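PDB 3N72: putative activator of HSP90 from Plasmodium falciparum, which probably binds the chaperone Hsp90 and stimulates its ATPase, this chain being the N-terminal domain of an Aha1-family protein. Local coordinates for residues Ile46-Leu51 with Ile74-Leu79; Trp78-Lys83 with Glu120-Ile125; Gly92-Pro97 with Ile111-Thr116. One frame throughout, in Å; residues are numbered along the deposited sequence.

Interaction 1 of 3, residues Ile46-Leu51 with Ile74-Leu79; sequences IYFDNL and IKFEWL
Phe48 and Phe76 meet on the buried face of an antiparallel hairpin formed by strands 44-62 and 65-82. Phe48 CD1 lies 3.5 Å from Phe76 CE1, and the ring planes are inclined at 66°. The ring of Phe48 also packs on Trp78, with CE1 3.6 Å from Trp78 CB. Next to them, Leu51 and Phe76 run alongside each other, Leu51 CG being 3.5 Å from Phe76 CB. Four backbone hydrogen bonds, two to each pair, join Tyr47 to Leu79 and Asp49 to Glu77, leaving Phe48 and Trp78 as the non-hydrogen-bonded pair between them.

The other face carries Tyr47, Asp49, Glu77 and Leu79 and is more open to solvent. Here Leu79 CB sits over one face of the Tyr47 ring, 3.8 Å from its centroid. Tyr47 CG lies between its own backbone N and carbonyl carbon (chi1 66°), which turns one face of the ring to Leu79, whose CB is offset from the ring centre. Further along, ND2 of the exposed Asn50 donates to Glu77 OE1 at 2.8 Å. This bond is bent, 130° at the hydrogen, and reaches the oxygen from above the carboxylate plane.

Strand 87-100 pairs with the far edge of 74-79. Helix 120-142 covers Ile46 and Trp78, while helix 23-35 packs on Leu51 and Ile74.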
loop_
_atom_site.group_PDB
_atom_site.type_symbol
_atom_site.label_atom_id
_atom_site.label_comp_id
_atom_site.label_asym_id
_atom_site.label_seq_id
_atom_site.Cartn_x
_atom_site.Cartn_y
_atom_site.Cartn_z
ATOM N N ILE B 46 -30.104 19.558 -19.008
ATOM C CA ILE B 46 -30.199 18.082 -18.938
ATOM C C ILE B 46 -29.253 17.524 -17.856
ATOM O O ILE B 46 -28.097 17.945 -17.776
ATOM C CB ILE B 46 -29.877 17.357 -20.300
ATOM C CG1 ILE B 46 -30.633 17.954 -21.510
ATOM C CG2 ILE B 46 -30.114 15.823 -20.185
ATOM C CD1 ILE B 46 -32.140 18.182 -21.279
ATOM N N TYR B 47 -29.730 16.599 -17.020
ATOM C CA TYR B 47 -28.830 15.956 -16.045
ATOM C C TYR B 47 -29.160 14.484 -15.865
ATOM O O TYR B 47 -30.135 13.982 -16.467
ATOM C CB TYR B 47 -28.781 16.719 -14.709
ATOM C CG TYR B 47 -30.063 16.737 -13.925
ATOM C CD1 TYR B 47 -30.233 15.893 -12.833
ATOM C CD2 TYR B 47 -31.106 17.619 -14.266
ATOM C CE1 TYR B 47 -31.415 15.901 -12.099
ATOM C CE2 TYR B 47 -32.309 17.652 -13.528
ATOM C CZ TYR B 47 -32.447 16.787 -12.449
ATOM O OH TYR B 47 -33.599 16.794 -11.717
ATOM N N PHE B 48 -28.338 13.789 -15.073
ATOM C CA PHE B 48 -28.416 12.338 -14.973
ATOM C C PHE B 48 -28.372 11.848 -13.532
ATOM O O PHE B 48 -27.795 12.510 -12.667
ATOM C CB PHE B 48 -27.292 11.723 -15.823
ATOM C CG PHE B 48 -27.264 12.256 -17.234
ATOM C CD1 PHE B 48 -28.049 11.669 -18.225
ATOM C CD2 PHE B 48 -26.519 13.404 -17.562
ATOM C CE1 PHE B 48 -28.053 12.173 -19.561
ATOM C CE2 PHE B 48 -26.511 13.911 -18.888
ATOM C CZ PHE B 48 -27.292 13.278 -19.899
ATOM N N ASP B 49 -28.965 10.678 -13.288
ATOM C CA ASP B 49 -29.055 10.094 -11.948
ATOM C C ASP B 49 -29.284 8.584 -12.047
ATOM O O ASP B 49 -29.431 8.019 -13.153
ATOM C CB ASP B 49 -30.223 10.735 -11.192
ATOM C CG ASP B 49 -30.070 10.678 -9.679
ATOM O OD1 ASP B 49 -29.071 10.107 -9.155
ATOM O OD2 ASP B 49 -30.983 11.209 -9.005
ATOM N N ASN B 50 -29.289 7.942 -10.884
ATOM C CA ASN B 50 -29.614 6.531 -10.762
ATOM C C ASN B 50 -28.746 5.639 -11.650
ATOM O O ASN B 50 -29.227 4.900 -12.505
ATOM C CB ASN B 50 -31.116 6.331 -10.991
ATOM C CG ASN B 50 -31.949 7.097 -9.985
ATOM O OD1 ASN B 50 -31.753 6.951 -8.777
ATOM N ND2 ASN B 50 -32.897 7.907 -10.475
ATOM N N LEU B 51 -27.448 5.728 -11.420
ATOM C CA LEU B 51 -26.475 5.028 -12.235
ATOM C C LEU B 51 -26.181 3.601 -11.761
ATOM O O LEU B 51 -25.665 3.402 -10.657
ATOM C CB LEU B 51 -25.197 5.857 -12.257
ATOM C CG LEU B 51 -25.358 7.092 -13.125
ATOM C CD1 LEU B 51 -25.121 8.360 -12.354
ATOM C CD2 LEU B 51 -24.460 6.954 -14.317
ATOM N N ILE B 74 -23.427 0.559 -18.544
ATOM C CA ILE B 74 -23.781 1.718 -17.717
ATOM C C ILE B 74 -25.241 2.016 -18.023
ATOM O O ILE B 74 -25.565 2.326 -19.154
ATOM C CB ILE B 74 -22.914 2.944 -18.042
ATOM C CG1 ILE B 74 -21.421 2.569 -17.991
ATOM C CG2 ILE B 74 -23.233 4.109 -17.069
ATOM C CD1 ILE B 74 -20.490 3.594 -18.638
ATOM N N LYS B 75 -26.096 1.864 -17.020
ATOM C CA LYS B 75 -27.545 2.076 -17.195
ATOM C C LYS B 75 -28.030 3.061 -16.151
ATOM O O LYS B 75 -27.847 2.856 -14.934
ATOM C CB LYS B 75 -28.288 0.742 -17.104
ATOM C CG LYS B 75 -29.786 0.921 -17.430
ATOM C CD LYS B 75 -30.461 -0.341 -17.885
ATOM C CE LYS B 75 -31.973 -0.096 -18.170
ATOM N NZ LYS B 75 -32.166 0.777 -19.345
ATOM N N PHE B 76 -28.645 4.149 -16.625
ATOM C CA PHE B 76 -28.963 5.251 -15.762
ATOM C C PHE B 76 -30.174 5.983 -16.281
ATOM O O PHE B 76 -30.803 5.542 -17.239
ATOM C CB PHE B 76 -27.761 6.208 -15.570
ATOM C CG PHE B 76 -27.091 6.708 -16.854
ATOM C CD1 PHE B 76 -27.142 8.064 -17.186
ATOM C CD2 PHE B 76 -26.340 5.854 -17.670
ATOM C CE1 PHE B 76 -26.484 8.560 -18.300
ATOM C CE2 PHE B 76 -25.678 6.338 -18.818
ATOM C CZ PHE B 76 -25.752 7.696 -19.128
ATOM N N GLU B 77 -30.513 7.083 -15.629
ATOM C CA GLU B 77 -31.674 7.847 -16.034
ATOM C C GLU B 77 -31.305 9.290 -16.385
ATOM O O GLU B 77 -30.324 9.807 -15.889
ATOM C CB GLU B 77 -32.745 7.771 -14.958
ATOM C CG GLU B 77 -33.233 6.305 -14.809
ATOM C CD GLU B 77 -34.153 6.073 -13.586
ATOM O OE1 GLU B 77 -34.272 6.982 -12.745
ATOM O OE2 GLU B 77 -34.772 4.976 -13.486
ATOM N N TRP B 78 -32.081 9.909 -17.267
ATOM C CA TRP B 78 -31.872 11.328 -17.597
ATOM C C TRP B 78 -33.070 12.140 -17.135
ATOM O O TRP B 78 -34.201 11.633 -17.074
ATOM C CB TRP B 78 -31.608 11.535 -19.091
ATOM C CG TRP B 78 -32.794 11.257 -20.040
ATOM C CD1 TRP B 78 -33.125 10.060 -20.611
ATOM C CD2 TRP B 78 -33.741 12.218 -20.542
ATOM N NE1 TRP B 78 -34.230 10.209 -21.430
ATOM C CE2 TRP B 78 -34.624 11.523 -21.417
ATOM C CE3 TRP B 78 -33.919 13.606 -20.352
ATOM C CZ2 TRP B 78 -35.695 12.161 -22.071
ATOM C CZ3 TRP B 78 -34.971 14.243 -21.023
ATOM C CH2 TRP B 78 -35.844 13.519 -21.866
ATOM N N LEU B 79 -32.810 13.398 -16.791
ATOM C CA LEU B 79 -33.812 14.295 -16.240
ATOM C C LEU B 79 -33.574 15.664 -16.861
ATOM O O LEU B 79 -32.542 15.906 -17.498
ATOM C CB LEU B 79 -33.713 14.358 -14.693
ATOM C CG LEU B 79 -34.052 13.092 -13.865
ATOM C CD1 LEU B 79 -32.802 12.249 -13.533
ATOM C CD2 LEU B 79 -34.774 13.466 -12.561
#

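Interaction 2 of 3, residues Trp78-Lys83 with Glu120-Ile125; sequences WLYSKK and ENLRFI
Asn121 and Lys82 face each other across a water where the first turn of helix 120-142 packs on the end of strand 65-82. This is helix-on-sheet packing in the Aha1 N-terminal domain. The strand and helix segments run at 100° to each other, with their axes 11.3 Å apart, so side chains bridge the gap. Asn121 is exposed. Its ND2 gives the water a weak bond, and the extended Lys82 chain brings NZ to the same water at 2.9 Å.

Leu122 comes next and is buried. Leu122 CD2 touches both aromatic side chains, 3.5 Å from Tyr80 CE1 and 3.7 Å from Trp78 CH2. Thr116 and Asp117 of the preceding loop also touch this leucine.

One turn on from Asn121, Ile125 splits its two branches between the same aromatics. Ile125 CG2 is anti to the backbone N and meets Trp78 CZ3 at 3.7 Å. The other branch, running through CG1, crosses Tyr80 at about a right angle. Its terminal methyl, Ile125 CD1, stands over the ring centre, 3.4 Å from the centroid of the Tyr80 ring and 5° off the normal, a close CH-pi contact. Tyr89 of strand 87-100 also meets the Tyr80 ring. The phenol oxygen points toward the water: Tyr80 OH is 3.0 Å from it, and the water lies in the ring plane.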
loop_
_atom_site.group_PDB
_atom_site.type_symbol
_atom_site.label_atom_id
_atom_site.label_comp_id
_atom_site.label_asym_id
_atom_site.label_seq_id
_atom_site.Cartn_x
_atom_site.Cartn_y
_atom_site.Cartn_z
ATOM N N TRP B 78 -32.081 9.909 -17.267
ATOM C CA TRP B 78 -31.872 11.328 -17.597
ATOM C C TRP B 78 -33.070 12.140 -17.135
ATOM O O TRP B 78 -34.201 11.633 -17.074
ATOM C CB TRP B 78 -31.608 11.535 -19.091
ATOM C CG TRP B 78 -32.794 11.257 -20.040
ATOM C CD1 TRP B 78 -33.125 10.060 -20.611
ATOM C CD2 TRP B 78 -33.741 12.218 -20.542
ATOM N NE1 TRP B 78 -34.230 10.209 -21.430
ATOM C CE2 TRP B 78 -34.624 11.523 -21.417
ATOM C CE3 TRP B 78 -33.919 13.606 -20.352
ATOM C CZ2 TRP B 78 -35.695 12.161 -22.071
ATOM C CZ3 TRP B 78 -34.971 14.243 -21.023
ATOM C CH2 TRP B 78 -35.844 13.519 -21.866
ATOM N N LEU B 79 -32.810 13.398 -16.791
ATOM C CA LEU B 79 -33.812 14.295 -16.240
ATOM C C LEU B 79 -33.574 15.664 -16.861
ATOM O O LEU B 79 -32.542 15.906 -17.498
ATOM C CB LEU B 79 -33.713 14.358 -14.693
ATOM C CG LEU B 79 -34.052 13.092 -13.865
ATOM C CD1 LEU B 79 -32.802 12.249 -13.533
ATOM C CD2 LEU B 79 -34.774 13.466 -12.561
ATOM N N TYR B 80 -34.525 16.571 -16.657
ATOM C CA TYR B 80 -34.318 17.926 -17.149
ATOM C C TYR B 80 -34.918 18.958 -16.233
ATOM O O TYR B 80 -35.902 18.697 -15.533
ATOM C CB TYR B 80 -34.843 18.094 -18.580
ATOM C CG TYR B 80 -36.335 17.897 -18.725
ATOM C CD1 TYR B 80 -36.876 16.609 -18.788
ATOM C CD2 TYR B 80 -37.205 18.991 -18.808
ATOM C CE1 TYR B 80 -38.239 16.406 -18.934
ATOM C CE2 TYR B 80 -38.603 18.788 -18.964
ATOM C CZ TYR B 80 -39.096 17.478 -19.009
ATOM O OH TYR B 80 -40.457 17.195 -19.140
ATOM N N SER B 81 -34.298 20.138 -16.220
ATOM C CA SER B 81 -34.798 21.289 -15.489
ATOM C C SER B 81 -35.223 22.360 -16.484
ATOM O O SER B 81 -34.492 22.675 -17.423
ATOM C CB SER B 81 -33.706 21.859 -14.568
ATOM O OG SER B 81 -33.350 20.929 -13.566
ATOM N N LYS B 82 -36.419 22.891 -16.288
ATOM C CA LYS B 82 -36.872 24.057 -17.040
ATOM C C LYS B 82 -36.248 25.228 -16.289
ATOM O O LYS B 82 -36.780 25.654 -15.267
ATOM C CB LYS B 82 -38.396 24.111 -17.065
ATOM C CG LYS B 82 -39.003 23.034 -17.954
ATOM C CD LYS B 82 -40.443 23.311 -18.369
ATOM C CE LYS B 82 -40.864 22.280 -19.431
ATOM N NZ LYS B 82 -42.320 22.274 -19.778
ATOM N N LYS B 83 -35.062 25.620 -16.778
ATOM C CA LYS B 83 -34.040 26.469 -16.106
ATOM C C LYS B 83 -34.600 27.772 -15.584
ATOM O O LYS B 83 -34.346 28.174 -14.429
ATOM C CB LYS B 83 -32.899 26.768 -17.096
ATOM C CG LYS B 83 -31.782 27.619 -16.595
ATOM N N GLU B 120 -45.371 14.915 -26.151
ATOM C CA GLU B 120 -44.744 15.894 -27.059
ATOM C C GLU B 120 -43.548 16.629 -26.462
ATOM O O GLU B 120 -42.566 16.869 -27.160
ATOM C CB GLU B 120 -45.768 16.917 -27.587
ATOM C CG GLU B 120 -46.369 16.516 -28.912
ATOM C CD GLU B 120 -45.316 16.048 -29.924
ATOM O OE1 GLU B 120 -44.452 16.871 -30.317
ATOM O OE2 GLU B 120 -45.345 14.852 -30.309
ATOM N N ASN B 121 -43.633 17.003 -25.187
ATOM C CA ASN B 121 -42.480 17.645 -24.517
ATOM C C ASN B 121 -41.181 16.828 -24.537
ATOM O O ASN B 121 -40.114 17.363 -24.822
ATOM C CB ASN B 121 -42.822 18.023 -23.082
ATOM C CG ASN B 121 -43.818 19.149 -22.999
ATOM O OD1 ASN B 121 -44.260 19.689 -24.015
ATOM N ND2 ASN B 121 -44.188 19.519 -21.771
ATOM N N LEU B 122 -41.272 15.542 -24.226
ATOM C CA LEU B 122 -40.088 14.682 -24.237
ATOM C C LEU B 122 -39.567 14.405 -25.629
ATOM O O LEU B 122 -38.350 14.298 -25.830
ATOM C CB LEU B 122 -40.356 13.378 -23.510
ATOM C CG LEU B 122 -40.615 13.436 -22.018
ATOM C CD1 LEU B 122 -40.784 11.999 -21.481
ATOM C CD2 LEU B 122 -39.480 14.147 -21.320
ATOM N N ARG B 123 -40.470 14.296 -26.604
ATOM C CA ARG B 123 -40.031 14.114 -27.980
ATOM C C ARG B 123 -39.196 15.312 -28.415
ATOM O O ARG B 123 -38.144 15.146 -29.039
ATOM C CB ARG B 123 -41.212 13.911 -28.931
ATOM C CG ARG B 123 -40.786 13.748 -30.380
ATOM C CD ARG B 123 -39.857 12.557 -30.538
ATOM N NE ARG B 123 -39.499 12.306 -31.934
ATOM C CZ ARG B 123 -38.734 11.295 -32.334
ATOM N NH1 ARG B 123 -38.238 10.448 -31.442
ATOM N NH2 ARG B 123 -38.451 11.137 -33.623
ATOM N N PHE B 124 -39.660 16.515 -28.078
ATOM C CA PHE B 124 -38.930 17.728 -28.436
ATOM C C PHE B 124 -37.533 17.735 -27.801
ATOM O O PHE B 124 -36.555 18.010 -28.482
ATOM C CB PHE B 124 -39.690 18.992 -28.030
ATOM C CG PHE B 124 -38.861 20.244 -28.144
ATOM C CD1 PHE B 124 -38.506 20.757 -29.395
ATOM C CD2 PHE B 124 -38.413 20.903 -27.004
ATOM C CE1 PHE B 124 -37.712 21.919 -29.501
ATOM C CE2 PHE B 124 -37.638 22.059 -27.108
ATOM C CZ PHE B 124 -37.287 22.561 -28.363
ATOM N N ILE B 125 -37.461 17.413 -26.511
ATOM C CA ILE B 125 -36.176 17.370 -25.791
ATOM C C ILE B 125 -35.257 16.334 -26.407
ATOM O O ILE B 125 -34.101 16.625 -26.681
ATOM C CB ILE B 125 -36.331 17.083 -24.278
ATOM C CG1 ILE B 125 -37.024 18.271 -23.603
ATOM C CG2 ILE B 125 -34.940 16.829 -23.632
ATOM C CD1 ILE B 125 -37.443 18.014 -22.191
HETATM O O HOH W 1 -42.468 19.472 -18.918
#

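Interaction 3 of 3, residues Gly92-Pro97 with Ile111-Thr116; sequences GSVEIP and INIERT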
loop_
_atom_site.group_PDB
_atom_site.type_symbol
_atom_site.label_atom_id
_atom_site.label_comp_id
_atom_site.label_asym_id
_atom_site.label_seq_id
_atom_site.Cartn_x
_atom_site.Cartn_y
_atom_site.Cartn_z
ATOM N N GLY B 92 -36.218 9.849 -18.802
ATOM C CA GLY B 92 -36.186 8.472 -19.260
ATOM C C GLY B 92 -34.892 7.782 -18.910
ATOM O O GLY B 92 -34.261 8.096 -17.893
ATOM N N SER B 93 -34.530 6.802 -19.731
ATOM C CA SER B 93 -33.374 5.938 -19.442
ATOM C C SER B 93 -32.284 6.123 -20.486
ATOM O O SER B 93 -32.556 6.525 -21.618
ATOM C CB SER B 93 -33.791 4.459 -19.395
ATOM O OG SER B 93 -34.242 4.033 -20.685
ATOM N N VAL B 94 -31.055 5.812 -20.077
ATOM C CA VAL B 94 -29.891 5.799 -20.946
ATOM C C VAL B 94 -29.148 4.506 -20.665
ATOM O O VAL B 94 -28.925 4.142 -19.499
ATOM C CB VAL B 94 -28.892 6.952 -20.655
ATOM C CG1 VAL B 94 -27.832 6.996 -21.745
ATOM C CG2 VAL B 94 -29.584 8.304 -20.529
ATOM N N GLU B 95 -28.762 3.818 -21.735
ATOM C CA GLU B 95 -28.016 2.579 -21.611
ATOM C C GLU B 95 -26.805 2.611 -22.511
ATOM O O GLU B 95 -26.922 2.829 -23.727
ATOM C CB GLU B 95 -28.891 1.388 -21.978
ATOM C CG GLU B 95 -28.144 0.073 -21.934
ATOM C CD GLU B 95 -28.743 -1.006 -22.844
ATOM O OE1 GLU B 95 -29.059 -0.736 -24.047
ATOM O OE2 GLU B 95 -28.842 -2.146 -22.355
ATOM N N ILE B 96 -25.642 2.353 -21.920
ATOM C CA ILE B 96 -24.425 2.205 -22.697
ATOM C C ILE B 96 -24.032 0.747 -22.518
ATOM O O ILE B 96 -23.517 0.359 -21.461
ATOM C CB ILE B 96 -23.324 3.135 -22.211
ATOM C CG1 ILE B 96 -23.845 4.595 -22.194
ATOM C CG2 ILE B 96 -22.046 2.911 -23.028
ATOM C CD1 ILE B 96 -22.827 5.637 -21.705
ATOM N N PRO B 97 -24.337 -0.077 -23.520
ATOM C CA PRO B 97 -24.228 -1.505 -23.231
ATOM C C PRO B 97 -22.787 -2.026 -23.277
ATOM O O PRO B 97 -22.502 -3.105 -22.737
ATOM C CB PRO B 97 -25.086 -2.138 -24.324
ATOM C CG PRO B 97 -25.179 -1.131 -25.378
ATOM C CD PRO B 97 -25.136 0.185 -24.728
ATOM N N ILE B 111 -24.931 4.559 -27.396
ATOM C CA ILE B 111 -25.620 5.156 -26.252
ATOM C C ILE B 111 -27.102 5.137 -26.637
ATOM O O ILE B 111 -27.501 5.789 -27.599
ATOM C CB ILE B 111 -25.127 6.597 -25.948
ATOM C CG1 ILE B 111 -23.627 6.608 -25.653
ATOM C CG2 ILE B 111 -25.856 7.198 -24.741
ATOM C CD1 ILE B 111 -23.014 7.976 -25.740
ATOM N N ASN B 112 -27.887 4.326 -25.935
ATOM C CA ASN B 112 -29.300 4.171 -26.248
ATOM C C ASN B 112 -30.116 4.962 -25.252
ATOM O O ASN B 112 -30.071 4.678 -24.057
ATOM C CB ASN B 112 -29.686 2.699 -26.229
ATOM C CG ASN B 112 -28.854 1.876 -27.212
ATOM O OD1 ASN B 112 -28.651 2.292 -28.366
ATOM N ND2 ASN B 112 -28.337 0.735 -26.752
ATOM N N ILE B 113 -30.862 5.949 -25.757
ATOM C CA ILE B 113 -31.664 6.841 -24.909
ATOM C C ILE B 113 -33.132 6.621 -25.205
ATOM O O ILE B 113 -33.552 6.624 -26.377
ATOM C CB ILE B 113 -31.287 8.333 -25.085
ATOM C CG1 ILE B 113 -29.811 8.544 -24.704
ATOM C CG2 ILE B 113 -32.178 9.227 -24.199
ATOM C CD1 ILE B 113 -29.246 9.865 -25.170
ATOM N N GLU B 114 -33.888 6.407 -24.131
ATOM C CA GLU B 114 -35.343 6.212 -24.221
ATOM C C GLU B 114 -36.104 7.286 -23.479
ATOM O O GLU B 114 -35.582 7.890 -22.536
ATOM C CB GLU B 114 -35.738 4.872 -23.626
ATOM C CG GLU B 114 -35.026 3.658 -24.266
ATOM C CD GLU B 114 -35.894 2.918 -25.260
ATOM O OE1 GLU B 114 -36.607 3.585 -26.052
ATOM O OE2 GLU B 114 -35.866 1.662 -25.239
ATOM N N ARG B 115 -37.349 7.497 -23.889
ATOM C CA ARG B 115 -38.231 8.449 -23.223
ATOM C C ARG B 115 -39.234 7.688 -22.363
ATOM O O ARG B 115 -39.708 6.622 -22.760
ATOM C CB ARG B 115 -38.924 9.312 -24.270
ATOM C CG ARG B 115 -37.929 9.941 -25.244
ATOM C CD ARG B 115 -38.612 10.699 -26.363
ATOM N NE ARG B 115 -39.452 9.836 -27.184
ATOM C CZ ARG B 115 -39.131 9.399 -28.397
ATOM N NH1 ARG B 115 -37.974 9.734 -28.946
ATOM N NH2 ARG B 115 -39.972 8.616 -29.060
ATOM N N THR B 116 -39.524 8.216 -21.172
ATOM C CA THR B 116 -40.436 7.536 -20.223
ATOM C C THR B 116 -41.883 7.385 -20.725
ATOM O O THR B 116 -42.588 6.420 -20.358
ATOM C CB THR B 116 -40.364 8.163 -18.813
ATOM O OG1 THR B 116 -41.038 7.320 -17.860
ATOM C CG2 THR B 116 -40.932 9.566 -18.787
HETATM O O HOH W 2 -32.225 3.161 -22.383
#
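Asn112 O takes hydrogen bonds from two groups. Glu95 N donates to it at 2.8 Å, and a water donates at 3.1 Å. The same water is bonded to Ser93 OG, so it ties the two strands together on their polar face. In return, Asn112 N donates to Glu95 O, nearly straight at 175°.

The side chains of this pair lie alongside each other. Asn112 ND2 donates a hydrogen bond to Glu95 OE1 at 3.2 Å, on the anti side and somewhat out of the carboxylate plane. The bond lies close to the amide plane of Asn112, though the two flat groups are turned 57° apart. Glu95 CG is anti to the backbone N (chi1 177°), and the extended chain carries the carboxylate alongside the asparagine.

Strands 87-100 and 112-115 are antiparallel neighbours at one side of the domain's sheet. Glu95 and Asn112 form a hydrogen-bonded pair, and Val94 with Ile113 the non-hydrogen-bonded one beside it. Their apolar side chains lie on the opposite face, where helix 120-142 packs on Ile96, Ile111 and Ile113. Val94 CG1 packs 3.6 Å from Ile111 CG2 and 3.9 Å from Ile113 CG1. Ile96 CG1 lies 4.0 Å from Ile111 CG1. At the other end, Ser93 OG rests 3.4 Å from Glu114 CB.

All three interactions belong to one antiparallel sheet and the helix packed on it. Interactions 1 and 3 are neighbours, with centres about 9 Å apart. Strand 65-82 of interaction 1 pairs directly with strand 87-100 of interaction 3, where Val94 N is 2.9 Å from Phe76 O. Interaction 2 continues along strand 65-82 and shares Trp78 with interaction 1. That tryptophan links all three: Trp78 NE1 is 2.9 Å from Glu114 O of interaction 3. Ile46 CD1 of interaction 1 also reaches Ile125 CG2 of interaction 2, at 3.9 Å. Bound thiocyanate, probably from the crystallisation liquor, comes within about 4 Å (nearest atoms) of Glu77 in interaction 1 and of Gly92 in interaction 3.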